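Local coordinates for cellobiose 2-epimerase (Spirochaeta thermophila DSM 6192, PDB 5ZIG), which probably catalyses the reversible epimerization of cellobiose to 4-O-beta-D-glucopyranosyl-D-mannose, at residues L57-Q69 and Y120-Y132. Numbering follows the deposited sequence.
Sequences LVMTARHLWTFSQ and YGNAFAVYALAAY. With EDO (1,2-ethanediol), chain E.
Trp65 and Tyr127 both hold CG anti to the backbone N (chi1 -178° in Trp65), and from neighbouring helices these two torsions lay the rings against each other. The result is an offset stack between the five-membered ring of Trp65 and the phenol, with centroids 3.9 Å apart and planes at 13°. Trp65 NE1 sits over one face of the phenol, 3.1 Å from Tyr127 CZ, while Gln69 CG rests on the other face of the indole. The Tyr127 hydroxyl is hydrogen-bonded to a 1,2-ethanediol, probably from the crystallisation liquor, through O2 (OH to O2 2.7 Å).

Small residues line the seam between the two backbones: Ala128 CB lies against Ala61 O at 3.0 Å, and Leu57 CD2 lies 3.4 Å from Gly121 C. Segments 57-69 and 120-132 run in the same direction, their axes 8.0 Å apart at closest approach and crossing at 24°, as expected for successive inner helices of the (alpha/alpha)6 barrel of the N-acylglucosamine 2-epimerase family; helix 77-94 packs behind them.

Toward the helix starts, the extended chain of Arg62 carries Arg62 NE over one face of the Phe124 ring, 3.5 Å from Phe124 CZ, with guanidinium and ring planes steeply inclined. Val58 CG1 shares that ring, and Val58 CG2 meets the edge of Tyr120. Near the far end, Ser68 OG donates a hydrogen bond back to Leu64 O and lies at the edge of the Tyr132 ring, whose CD1 also touches Leu64 CD1.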
# COMPACT_ATOMS: atom_id res chain seq x y z
N LEU A 57 11.27 4.45 -7.62
CA LEU A 57 11.23 4.93 -6.25
C LEU A 57 10.28 4.09 -5.39
O LEU A 57 10.66 3.63 -4.31
CB LEU A 57 10.80 6.40 -6.25
CG LEU A 57 10.48 6.98 -4.88
CD1 LEU A 57 11.65 6.79 -3.89
CD2 LEU A 57 10.07 8.46 -5.03
N VAL A 58 9.04 3.92 -5.86
CA VAL A 58 8.03 3.13 -5.15
C VAL A 58 8.55 1.72 -4.85
O VAL A 58 8.52 1.26 -3.71
CB VAL A 58 6.73 3.06 -5.96
CG1 VAL A 58 5.64 2.32 -5.18
CG2 VAL A 58 6.26 4.44 -6.38
N MET A 59 9.03 1.02 -5.89
CA MET A 59 9.45 -0.36 -5.71
C MET A 59 10.60 -0.47 -4.71
O MET A 59 10.60 -1.34 -3.83
CB MET A 59 9.84 -0.96 -7.06
CG MET A 59 10.38 -2.37 -7.02
SD MET A 59 11.78 -2.52 -8.17
CE MET A 59 12.98 -1.51 -7.32
N THR A 60 11.58 0.43 -4.81
CA THR A 60 12.72 0.40 -3.90
C THR A 60 12.29 0.69 -2.47
O THR A 60 12.80 0.07 -1.53
CB THR A 60 13.76 1.41 -4.37
OG1 THR A 60 14.19 1.05 -5.70
CG2 THR A 60 14.97 1.45 -3.42
N ALA A 61 11.38 1.65 -2.28
CA ALA A 61 10.90 1.97 -0.94
C ALA A 61 10.03 0.84 -0.38
O ALA A 61 10.08 0.55 0.82
CB ALA A 61 10.14 3.29 -0.95
N ARG A 62 9.24 0.20 -1.24
CA ARG A 62 8.45 -0.96 -0.80
C ARG A 62 9.35 -2.08 -0.29
O ARG A 62 9.07 -2.68 0.76
CB ARG A 62 7.55 -1.44 -1.93
CG ARG A 62 6.34 -0.52 -2.13
CD ARG A 62 5.44 -0.97 -3.25
NE ARG A 62 4.28 -0.09 -3.41
CZ ARG A 62 3.32 -0.27 -4.31
NH1 ARG A 62 3.36 -1.33 -5.12
NH2 ARG A 62 2.30 0.57 -4.39
N HIS A 63 10.46 -2.36 -1.00
CA HIS A 63 11.39 -3.37 -0.52
C HIS A 63 12.05 -2.95 0.78
O HIS A 63 12.25 -3.78 1.68
CB HIS A 63 12.44 -3.68 -1.58
CG HIS A 63 11.90 -4.44 -2.76
ND1 HIS A 63 11.00 -5.48 -2.63
CD2 HIS A 63 12.09 -4.27 -4.09
CE1 HIS A 63 10.69 -5.94 -3.83
NE2 HIS A 63 11.35 -5.23 -4.73
N LEU A 64 12.40 -1.66 0.91
CA LEU A 64 12.91 -1.18 2.19
C LEU A 64 11.89 -1.41 3.31
O LEU A 64 12.25 -1.90 4.39
CB LEU A 64 13.26 0.31 2.11
CG LEU A 64 13.80 0.81 3.47
CD1 LEU A 64 14.96 -0.06 3.96
CD2 LEU A 64 14.20 2.31 3.49
N TRP A 65 10.63 -1.04 3.08
CA TRP A 65 9.61 -1.24 4.10
C TRP A 65 9.45 -2.73 4.41
O TRP A 65 9.46 -3.14 5.57
CB TRP A 65 8.26 -0.63 3.68
CG TRP A 65 7.16 -0.76 4.74
CD1 TRP A 65 6.83 0.16 5.71
CD2 TRP A 65 6.25 -1.86 4.91
NE1 TRP A 65 5.78 -0.31 6.46
CE2 TRP A 65 5.40 -1.54 6.00
CE3 TRP A 65 6.06 -3.08 4.24
CZ2 TRP A 65 4.40 -2.41 6.44
CZ3 TRP A 65 5.05 -3.94 4.70
CH2 TRP A 65 4.24 -3.59 5.77
N THR A 66 9.38 -3.56 3.36
CA THR A 66 9.14 -4.98 3.58
C THR A 66 10.22 -5.61 4.46
O THR A 66 9.91 -6.28 5.45
CB THR A 66 9.03 -5.70 2.24
OG1 THR A 66 7.77 -5.40 1.63
CG2 THR A 66 9.15 -7.22 2.42
N PHE A 67 11.50 -5.36 4.15
CA PHE A 67 12.56 -6.04 4.88
C PHE A 67 12.82 -5.45 6.26
O PHE A 67 13.35 -6.16 7.13
CB PHE A 67 13.85 -6.06 4.05
CG PHE A 67 13.80 -7.07 2.94
CD1 PHE A 67 13.98 -8.41 3.21
CD2 PHE A 67 13.50 -6.69 1.65
CE1 PHE A 67 13.90 -9.35 2.20
CE2 PHE A 67 13.44 -7.62 0.63
CZ PHE A 67 13.63 -8.94 0.90
N SER A 68 12.47 -4.18 6.47
CA SER A 68 12.45 -3.64 7.82
C SER A 68 11.45 -4.39 8.71
O SER A 68 11.77 -4.82 9.82
CB SER A 68 12.11 -2.16 7.76
OG SER A 68 13.13 -1.43 7.09
N GLN A 69 10.22 -4.53 8.22
CA GLN A 69 9.15 -5.17 8.98
C GLN A 69 9.45 -6.64 9.21
O GLN A 69 9.12 -7.19 10.27
CB GLN A 69 7.82 -4.99 8.26
CG GLN A 69 7.44 -3.51 8.07
CD GLN A 69 7.01 -2.86 9.36
OE1 GLN A 69 6.72 -3.54 10.34
NE2 GLN A 69 6.96 -1.52 9.36
N TYR A 120 3.25 10.71 -4.31
CA TYR A 120 3.00 9.28 -4.10
C TYR A 120 4.28 8.56 -3.73
O TYR A 120 4.34 7.85 -2.73
CB TYR A 120 2.40 8.68 -5.35
CG TYR A 120 2.00 7.23 -5.17
CD1 TYR A 120 2.89 6.20 -5.44
CD2 TYR A 120 0.73 6.90 -4.71
CE1 TYR A 120 2.52 4.88 -5.27
CE2 TYR A 120 0.35 5.58 -4.55
CZ TYR A 120 1.25 4.57 -4.83
OH TYR A 120 0.88 3.25 -4.67
N GLY A 121 5.33 8.74 -4.53
CA GLY A 121 6.59 8.07 -4.23
C GLY A 121 7.33 8.63 -3.04
O GLY A 121 7.94 7.88 -2.27
N ASN A 122 7.33 9.95 -2.90
CA ASN A 122 7.94 10.55 -1.72
C ASN A 122 7.21 10.13 -0.44
O ASN A 122 7.85 9.98 0.62
CB ASN A 122 7.99 12.07 -1.89
CG ASN A 122 9.13 12.51 -2.80
OD1 ASN A 122 10.22 12.83 -2.33
ND2 ASN A 122 8.90 12.48 -4.10
N ALA A 123 5.89 9.94 -0.51
CA ALA A 123 5.15 9.35 0.62
C ALA A 123 5.71 7.98 0.99
O ALA A 123 6.11 7.75 2.14
CB ALA A 123 3.66 9.21 0.29
N PHE A 124 5.75 7.06 0.02
CA PHE A 124 6.28 5.73 0.29
C PHE A 124 7.69 5.79 0.88
O PHE A 124 8.03 4.97 1.73
CB PHE A 124 6.28 4.87 -0.99
CG PHE A 124 5.11 3.94 -1.08
CD1 PHE A 124 5.09 2.76 -0.36
CD2 PHE A 124 4.00 4.29 -1.83
CE1 PHE A 124 3.97 1.90 -0.40
CE2 PHE A 124 2.88 3.45 -1.87
CZ PHE A 124 2.87 2.24 -1.16
N ALA A 125 8.51 6.75 0.46
CA ALA A 125 9.83 6.88 1.05
C ALA A 125 9.72 7.19 2.53
O ALA A 125 10.45 6.62 3.35
CB ALA A 125 10.65 7.97 0.33
N VAL A 126 8.84 8.12 2.90
CA VAL A 126 8.67 8.42 4.32
C VAL A 126 8.23 7.16 5.06
O VAL A 126 8.87 6.74 6.04
CB VAL A 126 7.68 9.59 4.50
CG1 VAL A 126 7.16 9.67 5.96
CG2 VAL A 126 8.32 10.90 4.05
N TYR A 127 7.18 6.51 4.56
CA TYR A 127 6.68 5.24 5.10
C TYR A 127 7.80 4.24 5.33
O TYR A 127 7.96 3.71 6.44
CB TYR A 127 5.64 4.67 4.11
CG TYR A 127 4.86 3.42 4.51
CD1 TYR A 127 4.12 3.37 5.69
CD2 TYR A 127 4.82 2.31 3.66
CE1 TYR A 127 3.36 2.19 6.03
CE2 TYR A 127 4.08 1.19 3.96
CZ TYR A 127 3.35 1.12 5.15
OH TYR A 127 2.65 -0.04 5.43
N ALA A 128 8.63 4.01 4.32
CA ALA A 128 9.69 3.01 4.41
C ALA A 128 10.85 3.46 5.28
O ALA A 128 11.51 2.61 5.91
CB ALA A 128 10.20 2.66 3.01
N LEU A 129 11.17 4.76 5.30
CA LEU A 129 12.28 5.23 6.12
C LEU A 129 11.95 5.15 7.60
O LEU A 129 12.84 4.89 8.42
CB LEU A 129 12.65 6.66 5.76
CG LEU A 129 13.46 6.84 4.47
CD1 LEU A 129 13.15 8.21 3.85
CD2 LEU A 129 14.94 6.70 4.76
N ALA A 130 10.69 5.39 7.96
CA ALA A 130 10.26 5.22 9.34
C ALA A 130 10.36 3.76 9.76
O ALA A 130 10.88 3.46 10.85
CB ALA A 130 8.82 5.74 9.49
N ALA A 131 9.93 2.85 8.89
CA ALA A 131 10.08 1.43 9.18
C ALA A 131 11.55 1.06 9.36
O ALA A 131 11.90 0.33 10.29
CB ALA A 131 9.44 0.61 8.07
N TYR A 132 12.41 1.58 8.48
CA TYR A 132 13.83 1.27 8.56
C TYR A 132 14.43 1.78 9.86
O TYR A 132 15.26 1.10 10.48
CB TYR A 132 14.58 1.87 7.37
CG TYR A 132 16.04 1.46 7.35
CD1 TYR A 132 16.37 0.12 7.31
CD2 TYR A 132 17.08 2.39 7.43
CE1 TYR A 132 17.66 -0.30 7.32
CE2 TYR A 132 18.42 1.96 7.42
CZ TYR A 132 18.68 0.60 7.37
OH TYR A 132 19.96 0.08 7.36
C1 EDO E . 0.44 -0.98 8.69
O1 EDO E . 1.83 -0.66 8.73
C2 EDO E . -0.30 0.13 7.97
O2 EDO E . 0.62 0.74 7.06